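Local coordinates for protein beta-fructofuranosidase (Arthrobacter, PDB 3WPU) that belongs to the levansucrase/invertase family of the beta-fructosidase clan, whose members are built on a five-bladed beta-propeller, at residues Ile484-Thr492 against Val500-Arg509; Ile508-Tyr519 against Val529-Tyr540. One frame throughout, in Å; residues are numbered along the deposited sequence.

Contact 1 (Ile484-Thr492 against Val500-Arg509); sequences IPANKHLFT and VSDEAAQKIR
The ring of F491, the imidazole of H489 and the isopropyl group of V500 share most of the surface buried here. V500 meets the ring edge of F491 through one branch, CG2 lying 3.7 Å from F491 CE2 near the ring plane, and A505 CB comes to the same edge. Further round that rim the guanidinium of R509 arrives at the end of an extended chain, NH2 3.8 Å from F491 CE1, its plane turned 70° from the ring.

H489 is held by backbone and side chain alike. Its N donates to V500 O (2.9 Å) and its O accepts from V500 N (2.8 Å), the antiparallel hydrogen-bonded pair at the open end of the hairpin. With CG beside its own backbone N (chi1 -50°), the imidazole leans to the helix start, where NE2 gives a short, fairly straight bond to D502 OD1 (2.6 Å, 164°) on the anti side of the carboxylate. ND1 is bonded to S89 OG, so both ring nitrogens are engaged and the ring's rotation is fixed. One water lies within bonding distance of A486 O and D502 OD2; another links N487 O to D502 N. S501 OG accepts from A504 N at 3.0 Å: a serine N-cap starting a helix straight after a beta-hairpin.

Contact 2 (Ile508-Tyr519 against Val529-Tyr540); sequences IRKILGSKFDDY and VRALIEKLLAQY
I533 lays its CG2 methyl over one face of the Y519 ring, 4.0 Å from the centroid and 16° off the normal, a CH-pi contact. Its other branch, ending in CD1, presses on Y519 CB at 3.7 Å. With CG2 anti to the backbone N and CG1 beside it (chi1 -68°), both branches are turned onto Y519, and the side chain becomes a knob in a hole formed by L512, K515, F516 and Y519. F516 offers CE1 to the same CG2 methyl, 3.8 Å away.

One turn on, L536 and L512 reach toward each other tip to tip: L536 CD2 sits 3.5 Å from L512 CG, tighter than usual for carbons. L512 CD2 is equally close to L532 CD1 (3.5 Å) as those two leucines slide past each other. L536 CD2 also touches I511 CG2. At the far end I508 touches both L537 and Y540, its CD1 3.9 Å from L537 CD2. The aliphatic part of K515 runs over V529 and L532, and R530 NH1 approaches Y519 CE1 obliquely at 3.6 Å.

No hydrogen bond crosses between the segments, and Y519 OH is buried with no partner in the model. Cohesion therefore rests on interlocking apolar shapes and their removal from water, probably at some polar cost for that hydroxyl.

How the contacts relate
Following the chain toward its C terminus, contact 1 joins the first strand of the hairpin 488-493/496-500 to the end of its second strand and to the start of helix 502-512, which follows directly. Contact 2 then opens on the last turn of that helix, with I508 and R509 common to both, and folds helix 527-539 back over helices 502-512 and 514-520. The loops follow in series, neither enclosing the other. Their centres lie about 12 Å apart, and they join where F491 of contact 1 meets F516 edge-to-face and packs on L537, while A504 touches Y540. Since strand 488-493 also pairs in parallel with strand 88-90, the C-terminal helices are tied through the hairpin to the large mixed sheet.

Contact 1 (Ile484-Thr492 against Val500-Arg509)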
loop_
_atom_site.group_PDB
_atom_site.type_symbol
_atom_site.label_atom_id
_atom_site.label_comp_id
_atom_site.label_asym_id
_atom_site.label_seq_id
_atom_site.Cartn_x
_atom_site.Cartn_y
_atom_site.Cartn_z
ATOM N N ILE A 484 7.282 -8.871 7.991
ATOM C CA ILE A 484 6.536 -7.672 8.327
ATOM C C ILE A 484 6.679 -7.447 9.849
ATOM O O ILE A 484 5.832 -7.864 10.646
ATOM C CB ILE A 484 5.073 -7.802 7.877
ATOM C CG1 ILE A 484 5.032 -7.973 6.354
ATOM C CG2 ILE A 484 4.280 -6.576 8.334
ATOM C CD1 ILE A 484 3.658 -8.017 5.732
ATOM N N PRO A 485 7.796 -6.858 10.250
ATOM C CA PRO A 485 8.139 -6.867 11.663
ATOM C C PRO A 485 7.432 -5.795 12.482
ATOM O O PRO A 485 7.241 -4.660 12.020
ATOM C CB PRO A 485 9.656 -6.595 11.641
ATOM C CG PRO A 485 9.881 -5.819 10.417
ATOM C CD PRO A 485 8.861 -6.269 9.419
ATOM N N ALA A 486 7.109 -6.130 13.725
ATOM C CA ALA A 486 6.513 -5.170 14.660
ATOM C C ALA A 486 7.632 -4.416 15.366
ATOM O O ALA A 486 8.597 -5.035 15.814
ATOM C CB ALA A 486 5.643 -5.895 15.668
ATOM N N ASN A 487 7.509 -3.092 15.459
ATOM C CA ASN A 487 8.435 -2.290 16.264
ATOM C C ASN A 487 7.793 -1.776 17.548
ATOM O O ASN A 487 8.465 -1.162 18.375
ATOM C CB ASN A 487 9.025 -1.130 15.444
ATOM C CG ASN A 487 7.974 -0.163 14.965
ATOM O OD1 ASN A 487 7.042 -0.547 14.248
ATOM N ND2 ASN A 487 8.108 1.102 15.346
ATOM N N LYS A 488 6.510 -2.060 17.737
ATOM C CA LYS A 488 5.839 -1.784 19.007
ATOM C C LYS A 488 5.112 -3.047 19.433
ATOM O O LYS A 488 4.675 -3.836 18.606
ATOM C CB LYS A 488 4.857 -0.629 18.885
ATOM C CG LYS A 488 5.499 0.691 18.501
ATOM C CD LYS A 488 6.395 1.263 19.587
ATOM C CE LYS A 488 6.873 2.660 19.214
ATOM N NZ LYS A 488 7.932 3.146 20.148
ATOM N N HIS A 489 5.001 -3.234 20.735
ATOM C CA HIS A 489 4.448 -4.456 21.300
ATOM C C HIS A 489 3.412 -4.112 22.332
ATOM O O HIS A 489 3.732 -3.531 23.372
ATOM C CB HIS A 489 5.580 -5.275 21.909
ATOM C CG HIS A 489 6.711 -5.449 20.961
ATOM N ND1 HIS A 489 6.689 -6.388 19.945
ATOM C CD2 HIS A 489 7.838 -4.724 20.785
ATOM C CE1 HIS A 489 7.794 -6.269 19.229
ATOM N NE2 HIS A 489 8.501 -5.264 19.712
ATOM N N LEU A 490 2.167 -4.452 22.016
ATOM C CA LEU A 490 1.052 -4.203 22.902
ATOM C C LEU A 490 0.918 -5.374 23.859
ATOM O O LEU A 490 0.944 -6.549 23.452
ATOM C CB LEU A 490 -0.234 -4.023 22.082
ATOM C CG LEU A 490 -1.501 -3.730 22.881
ATOM C CD1 LEU A 490 -1.351 -2.455 23.698
ATOM C CD2 LEU A 490 -2.706 -3.613 21.962
ATOM N N PHE A 491 0.802 -5.047 25.149
ATOM C CA PHE A 491 0.468 -6.028 26.166
ATOM C C PHE A 491 -0.813 -5.561 26.821
ATOM O O PHE A 491 -0.860 -4.454 27.349
ATOM C CB PHE A 491 1.606 -6.143 27.168
ATOM C CG PHE A 491 2.862 -6.667 26.570
ATOM C CD1 PHE A 491 2.900 -7.964 26.074
ATOM C CD2 PHE A 491 3.997 -5.882 26.480
ATOM C CE1 PHE A 491 4.063 -8.468 25.505
ATOM C CE2 PHE A 491 5.161 -6.380 25.917
ATOM C CZ PHE A 491 5.192 -7.674 25.429
ATOM N N THR A 492 -1.860 -6.375 26.724
ATOM C CA THR A 492 -3.205 -5.955 27.104
ATOM C C THR A 492 -3.984 -7.117 27.746
ATOM O O THR A 492 -3.865 -8.274 27.340
ATOM C CB THR A 492 -3.968 -5.377 25.891
ATOM O OG1 THR A 492 -5.259 -4.899 26.291
ATOM C CG2 THR A 492 -4.134 -6.419 24.789
ATOM N N VAL A 500 4.975 -1.108 24.123
ATOM C CA VAL A 500 6.381 -0.832 24.423
ATOM C C VAL A 500 7.309 -1.127 23.241
ATOM O O VAL A 500 6.926 -1.777 22.276
ATOM C CB VAL A 500 6.834 -1.629 25.668
ATOM C CG1 VAL A 500 5.936 -1.330 26.857
ATOM C CG2 VAL A 500 6.837 -3.120 25.388
ATOM N N SER A 501 8.545 -0.647 23.345
ATOM C CA SER A 501 9.554 -0.844 22.310
ATOM C C SER A 501 10.062 -2.270 22.304
ATOM O O SER A 501 9.770 -3.051 23.211
ATOM C CB SER A 501 10.728 0.102 22.566
ATOM O OG SER A 501 11.357 -0.255 23.787
ATOM N N ASP A 502 10.827 -2.612 21.269
ATOM C CA ASP A 502 11.477 -3.908 21.182
ATOM C C ASP A 502 12.291 -4.130 22.478
ATOM O O ASP A 502 12.158 -5.152 23.128
ATOM C CB ASP A 502 12.454 -3.969 19.993
ATOM C CG ASP A 502 11.766 -4.013 18.622
ATOM O OD1 ASP A 502 10.530 -4.157 18.525
ATOM O OD2 ASP A 502 12.498 -3.887 17.618
ATOM N N GLU A 503 13.119 -3.142 22.812
ATOM C CA GLU A 503 14.057 -3.200 23.943
ATOM C C GLU A 503 13.316 -3.379 25.267
ATOM O O GLU A 503 13.680 -4.228 26.095
ATOM C CB GLU A 503 14.911 -1.920 23.991
ATOM C CG GLU A 503 15.938 -1.782 22.863
ATOM C CD GLU A 503 15.332 -1.585 21.474
ATOM O OE1 GLU A 503 14.226 -0.982 21.341
ATOM O OE2 GLU A 503 15.974 -2.056 20.501
ATOM N N ALA A 504 12.278 -2.571 25.458
ATOM C CA ALA A 504 11.452 -2.665 26.649
ATOM C C ALA A 504 10.794 -4.041 26.764
ATOM O O ALA A 504 10.837 -4.666 27.829
ATOM C CB ALA A 504 10.412 -1.557 26.660
ATOM N N ALA A 505 10.212 -4.527 25.670
ATOM C CA ALA A 505 9.557 -5.839 25.673
ATOM C C ALA A 505 10.518 -6.936 26.123
ATOM O O ALA A 505 10.145 -7.805 26.915
ATOM C CB ALA A 505 8.979 -6.169 24.297
ATOM N N GLN A 506 11.752 -6.901 25.620
ATOM C CA GLN A 506 12.757 -7.899 26.009
ATOM C C GLN A 506 13.072 -7.819 27.504
ATOM O O GLN A 506 13.218 -8.839 28.164
ATOM C CB GLN A 506 14.050 -7.716 25.208
ATOM C CG GLN A 506 13.909 -7.898 23.709
ATOM C CD GLN A 506 13.300 -9.230 23.312
ATOM O OE1 GLN A 506 13.357 -10.210 24.060
ATOM N NE2 GLN A 506 12.709 -9.274 22.121
ATOM N N LYS A 507 13.173 -6.595 28.010
ATOM C CA LYS A 507 13.498 -6.322 29.409
ATOM C C LYS A 507 12.392 -6.807 30.336
ATOM O O LYS A 507 12.646 -7.460 31.352
ATOM C CB LYS A 507 13.688 -4.816 29.601
ATOM C CG LYS A 507 14.407 -4.415 30.877
ATOM C CD LYS A 507 15.182 -3.109 30.674
ATOM C CE LYS A 507 16.448 -3.053 31.520
ATOM N NZ LYS A 507 16.160 -2.933 32.977
ATOM N N ILE A 508 11.160 -6.461 29.972
ATOM C CA ILE A 508 9.974 -6.850 30.718
ATOM C C ILE A 508 9.874 -8.369 30.826
ATOM O O ILE A 508 9.566 -8.906 31.893
ATOM C CB ILE A 508 8.712 -6.273 30.051
ATOM C CG1 ILE A 508 8.664 -4.760 30.275
ATOM C CG2 ILE A 508 7.443 -6.947 30.570
ATOM C CD1 ILE A 508 7.808 -4.024 29.266
ATOM N N ARG A 509 10.127 -9.057 29.721
ATOM C CA ARG A 509 10.036 -10.500 29.711
ATOM C C ARG A 509 11.094 -11.125 30.607
ATOM O O ARG A 509 10.814 -12.095 31.301
ATOM C CB ARG A 509 10.154 -11.044 28.293
ATOM C CG ARG A 509 8.912 -10.767 27.460
ATOM C CD ARG A 509 9.123 -11.170 26.012
ATOM N NE ARG A 509 7.907 -11.042 25.206
ATOM C CZ ARG A 509 6.884 -11.899 25.219
ATOM N NH1 ARG A 509 6.884 -12.966 26.017
ATOM N NH2 ARG A 509 5.836 -11.682 24.429
HETATM O O HOH W 1 11.244 -4.295 15.371
HETATM O O HOH W 2 11.143 -0.805 19.059
#

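Contact 2 (Ile508-Tyr519 against Val529-Tyr540)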
loop_
_atom_site.group_PDB
_atom_site.type_symbol
_atom_site.label_atom_id
_atom_site.label_comp_id
_atom_site.label_asym_id
_atom_site.label_seq_id
_atom_site.Cartn_x
_atom_site.Cartn_y
_atom_site.Cartn_z
ATOM N N ILE A 508 11.160 -6.461 29.972
ATOM C CA ILE A 508 9.974 -6.850 30.718
ATOM C C ILE A 508 9.874 -8.369 30.826
ATOM O O ILE A 508 9.566 -8.906 31.893
ATOM C CB ILE A 508 8.712 -6.273 30.051
ATOM C CG1 ILE A 508 8.664 -4.760 30.275
ATOM C CG2 ILE A 508 7.443 -6.947 30.570
ATOM C CD1 ILE A 508 7.808 -4.024 29.266
ATOM N N ARG A 509 10.127 -9.057 29.721
ATOM C CA ARG A 509 10.036 -10.500 29.711
ATOM C C ARG A 509 11.094 -11.125 30.607
ATOM O O ARG A 509 10.814 -12.095 31.301
ATOM C CB ARG A 509 10.154 -11.044 28.293
ATOM C CG ARG A 509 8.912 -10.767 27.460
ATOM C CD ARG A 509 9.123 -11.170 26.012
ATOM N NE ARG A 509 7.907 -11.042 25.206
ATOM C CZ ARG A 509 6.884 -11.899 25.219
ATOM N NH1 ARG A 509 6.884 -12.966 26.017
ATOM N NH2 ARG A 509 5.836 -11.682 24.429
ATOM N N LYS A 510 12.297 -10.566 30.579
ATOM C CA LYS A 510 13.395 -11.064 31.406
ATOM C C LYS A 510 13.078 -10.896 32.895
ATOM O O LYS A 510 13.226 -11.836 33.673
ATOM C CB LYS A 510 14.711 -10.355 31.040
ATOM C CG LYS A 510 15.481 -11.010 29.891
ATOM C CD LYS A 510 16.621 -11.906 30.376
ATOM C CE LYS A 510 16.156 -13.061 31.264
ATOM N NZ LYS A 510 17.289 -13.720 31.976
ATOM N N ILE A 511 12.627 -9.703 33.274
ATOM C CA ILE A 511 12.265 -9.394 34.665
ATOM C C ILE A 511 11.121 -10.262 35.206
ATOM O O ILE A 511 11.189 -10.750 36.347
ATOM C CB ILE A 511 11.872 -7.909 34.821
ATOM C CG1 ILE A 511 13.088 -7.010 34.582
ATOM C CG2 ILE A 511 11.288 -7.642 36.208
ATOM C CD1 ILE A 511 12.752 -5.547 34.432
ATOM N N LEU A 512 10.069 -10.452 34.405
ATOM C CA LEU A 512 8.884 -11.181 34.866
ATOM C C LEU A 512 9.007 -12.696 34.724
ATOM O O LEU A 512 8.409 -13.444 35.496
ATOM C CB LEU A 512 7.626 -10.695 34.138
ATOM C CG LEU A 512 7.289 -9.221 34.314
ATOM C CD1 LEU A 512 6.148 -8.826 33.381
ATOM C CD2 LEU A 512 6.946 -8.892 35.765
ATOM N N GLY A 513 9.768 -13.149 33.738
ATOM C CA GLY A 513 9.882 -14.567 33.463
ATOM C C GLY A 513 8.538 -15.250 33.318
ATOM O O GLY A 513 7.643 -14.749 32.629
ATOM N N SER A 514 8.388 -16.382 34.002
ATOM C CA SER A 514 7.262 -17.294 33.798
ATOM C C SER A 514 5.889 -16.713 34.141
ATOM O O SER A 514 4.894 -17.089 33.523
ATOM C CB SER A 514 7.484 -18.551 34.637
ATOM O OG SER A 514 7.556 -18.206 36.016
ATOM N N LYS A 515 5.816 -15.813 35.123
ATOM C CA LYS A 515 4.515 -15.232 35.497
ATOM C C LYS A 515 3.884 -14.410 34.346
ATOM O O LYS A 515 2.652 -14.299 34.256
ATOM C CB LYS A 515 4.588 -14.431 36.813
ATOM C CG LYS A 515 5.648 -13.347 36.887
ATOM C CD LYS A 515 5.443 -12.439 38.096
ATOM C CE LYS A 515 5.972 -13.050 39.386
ATOM N NZ LYS A 515 7.452 -12.945 39.481
ATOM N N PHE A 516 4.719 -13.874 33.455
ATOM C CA PHE A 516 4.235 -13.155 32.259
ATOM C C PHE A 516 3.599 -14.086 31.229
ATOM O O PHE A 516 2.598 -13.745 30.607
ATOM C CB PHE A 516 5.396 -12.405 31.594
ATOM C CG PHE A 516 4.987 -11.230 30.740
ATOM C CD1 PHE A 516 3.911 -10.415 31.081
ATOM C CD2 PHE A 516 5.746 -10.886 29.625
ATOM C CE1 PHE A 516 3.584 -9.313 30.310
ATOM C CE2 PHE A 516 5.409 -9.796 28.838
ATOM C CZ PHE A 516 4.333 -9.002 29.190
ATOM N N ASP A 517 4.189 -15.264 31.043
ATOM C CA ASP A 517 3.686 -16.204 30.036
ATOM C C ASP A 517 2.250 -16.616 30.361
ATOM O O ASP A 517 1.396 -16.677 29.474
ATOM C CB ASP A 517 4.598 -17.433 29.924
ATOM C CG ASP A 517 6.039 -17.068 29.610
ATOM O OD1 ASP A 517 6.271 -16.137 28.798
ATOM O OD2 ASP A 517 6.946 -17.718 30.177
ATOM N N ASP A 518 1.976 -16.855 31.641
ATOM C CA ASP A 518 0.636 -17.242 32.086
ATOM C C ASP A 518 -0.395 -16.131 31.866
ATOM O O ASP A 518 -1.539 -16.398 31.491
ATOM C CB ASP A 518 0.648 -17.630 33.574
ATOM C CG ASP A 518 1.800 -18.564 33.939
ATOM O OD1 ASP A 518 2.046 -19.548 33.204
ATOM O OD2 ASP A 518 2.457 -18.309 34.972
ATOM N N TYR A 519 0.017 -14.893 32.130
ATOM C CA TYR A 519 -0.796 -13.707 31.913
ATOM C C TYR A 519 -1.137 -13.584 30.429
ATOM O O TYR A 519 -2.278 -13.297 30.075
ATOM C CB TYR A 519 -0.003 -12.493 32.364
ATOM C CG TYR A 519 -0.627 -11.116 32.231
ATOM C CD1 TYR A 519 -1.504 -10.631 33.195
ATOM C CD2 TYR A 519 -0.252 -10.257 31.200
ATOM C CE1 TYR A 519 -2.028 -9.345 33.115
ATOM C CE2 TYR A 519 -0.781 -8.969 31.105
ATOM C CZ TYR A 519 -1.665 -8.515 32.066
ATOM O OH TYR A 519 -2.182 -7.229 31.978
ATOM N N VAL A 529 0.332 -10.707 41.266
ATOM C CA VAL A 529 1.023 -10.804 39.989
ATOM C C VAL A 529 0.471 -9.845 38.932
ATOM O O VAL A 529 1.233 -9.173 38.249
ATOM C CB VAL A 529 0.981 -12.242 39.463
ATOM C CG1 VAL A 529 1.467 -12.298 38.020
ATOM C CG2 VAL A 529 1.836 -13.102 40.353
ATOM N N ARG A 530 -0.848 -9.766 38.826
ATOM C CA ARG A 530 -1.483 -8.812 37.925
ATOM C C ARG A 530 -0.970 -7.405 38.207
ATOM O O ARG A 530 -0.596 -6.666 37.302
ATOM C CB ARG A 530 -3.010 -8.866 38.071
ATOM C CG ARG A 530 -3.772 -7.970 37.100
ATOM C CD ARG A 530 -5.267 -8.239 37.165
ATOM N NE ARG A 530 -5.558 -9.588 36.700
ATOM C CZ ARG A 530 -5.612 -9.956 35.416
ATOM N NH1 ARG A 530 -5.408 -9.076 34.435
ATOM N NH2 ARG A 530 -5.866 -11.224 35.110
ATOM N N ALA A 531 -0.931 -7.041 39.487
ATOM C CA ALA A 531 -0.465 -5.719 39.868
ATOM C C ALA A 531 0.973 -5.455 39.472
ATOM O O ALA A 531 1.323 -4.356 39.027
ATOM C CB ALA A 531 -0.628 -5.531 41.373
ATOM N N LEU A 532 1.843 -6.447 39.626
ATOM C CA LEU A 532 3.239 -6.194 39.375
ATOM C C LEU A 532 3.532 -6.159 37.874
ATOM O O LEU A 532 4.397 -5.410 37.431
ATOM C CB LEU A 532 4.119 -7.167 40.157
ATOM C CG LEU A 532 4.512 -8.568 39.718
ATOM C CD1 LEU A 532 5.870 -8.512 39.042
ATOM C CD2 LEU A 532 4.590 -9.467 40.961
ATOM N N ILE A 533 2.778 -6.936 37.097
ATOM C CA ILE A 533 2.897 -6.885 35.640
ATOM C C ILE A 533 2.449 -5.514 35.132
ATOM O O ILE A 533 3.162 -4.880 34.356
ATOM C CB ILE A 533 2.103 -8.021 34.962
ATOM C CG1 ILE A 533 2.762 -9.363 35.279
ATOM C CG2 ILE A 533 2.010 -7.787 33.458
ATOM C CD1 ILE A 533 1.977 -10.557 34.791
ATOM N N GLU A 534 1.289 -5.046 35.595
ATOM C CA GLU A 534 0.753 -3.745 35.159
ATOM C C GLU A 534 1.645 -2.577 35.563
ATOM O O GLU A 534 1.761 -1.603 34.826
ATOM C CB GLU A 534 -0.666 -3.520 35.691
ATOM C CG GLU A 534 -1.723 -4.432 35.096
ATOM C CD GLU A 534 -3.078 -4.277 35.767
ATOM O OE1 GLU A 534 -3.235 -3.403 36.649
ATOM O OE2 GLU A 534 -3.994 -5.033 35.413
ATOM N N LYS A 535 2.278 -2.666 36.730
ATOM C CA LYS A 535 3.216 -1.628 37.160
ATOM C C LYS A 535 4.454 -1.579 36.256
ATOM O O LYS A 535 4.914 -0.503 35.866
ATOM C CB LYS A 535 3.623 -1.845 38.625
ATOM C CG LYS A 535 4.914 -1.156 39.022
ATOM C CD LYS A 535 5.490 -1.761 40.294
ATOM C CE LYS A 535 6.916 -2.266 40.062
ATOM N NZ LYS A 535 7.879 -1.217 39.630
ATOM N N LEU A 536 4.999 -2.744 35.928
ATOM C CA LEU A 536 6.199 -2.807 35.099
ATOM C C LEU A 536 5.879 -2.296 33.691
ATOM O O LEU A 536 6.660 -1.558 33.095
ATOM C CB LEU A 536 6.745 -4.239 35.060
ATOM C CG LEU A 536 8.159 -4.474 34.527
ATOM C CD1 LEU A 536 9.217 -3.644 35.249
ATOM C CD2 LEU A 536 8.485 -5.953 34.633
ATOM N N LEU A 537 4.719 -2.676 33.178
ATOM C CA LEU A 537 4.288 -2.226 31.863
ATOM C C LEU A 537 4.103 -0.709 31.843
ATOM O O LEU A 537 4.603 -0.024 30.938
ATOM C CB LEU A 537 3.003 -2.948 31.467
ATOM C CG LEU A 537 3.210 -4.390 31.006
ATOM C CD1 LEU A 537 1.862 -5.086 30.864
ATOM C CD2 LEU A 537 3.984 -4.458 29.692
ATOM N N ALA A 538 3.414 -0.181 32.855
ATOM C CA ALA A 538 3.208 1.264 32.966
ATOM C C ALA A 538 4.525 2.046 33.016
ATOM O O ALA A 538 4.591 3.172 32.526
ATOM C CB ALA A 538 2.345 1.594 34.174
ATOM N N GLN A 539 5.570 1.453 33.594
ATOM C CA GLN A 539 6.889 2.105 33.641
ATOM C C GLN A 539 7.542 2.277 32.269
ATOM O O GLN A 539 8.231 3.271 32.034
ATOM C CB GLN A 539 7.843 1.355 34.582
ATOM C CG GLN A 539 7.823 1.931 35.987
ATOM C CD GLN A 539 8.402 1.009 37.039
ATOM O OE1 GLN A 539 9.045 -0.002 36.734
ATOM N NE2 GLN A 539 8.175 1.362 38.299
ATOM N N TYR A 540 7.322 1.317 31.372
ATOM C CA TYR A 540 7.915 1.349 30.033
ATOM C C TYR A 540 6.935 1.857 28.975
ATOM O O TYR A 540 5.737 1.991 29.229
ATOM C CB TYR A 540 8.423 -0.041 29.654
ATOM C CG TYR A 540 9.624 -0.490 30.455
ATOM C CD1 TYR A 540 10.922 -0.275 29.988
ATOM C CD2 TYR A 540 9.466 -1.126 31.683
ATOM C CE1 TYR A 540 12.023 -0.690 30.724
ATOM C CE2 TYR A 540 10.557 -1.542 32.424
ATOM C CZ TYR A 540 11.833 -1.322 31.941
ATOM O OH TYR A 540 12.912 -1.736 32.684
#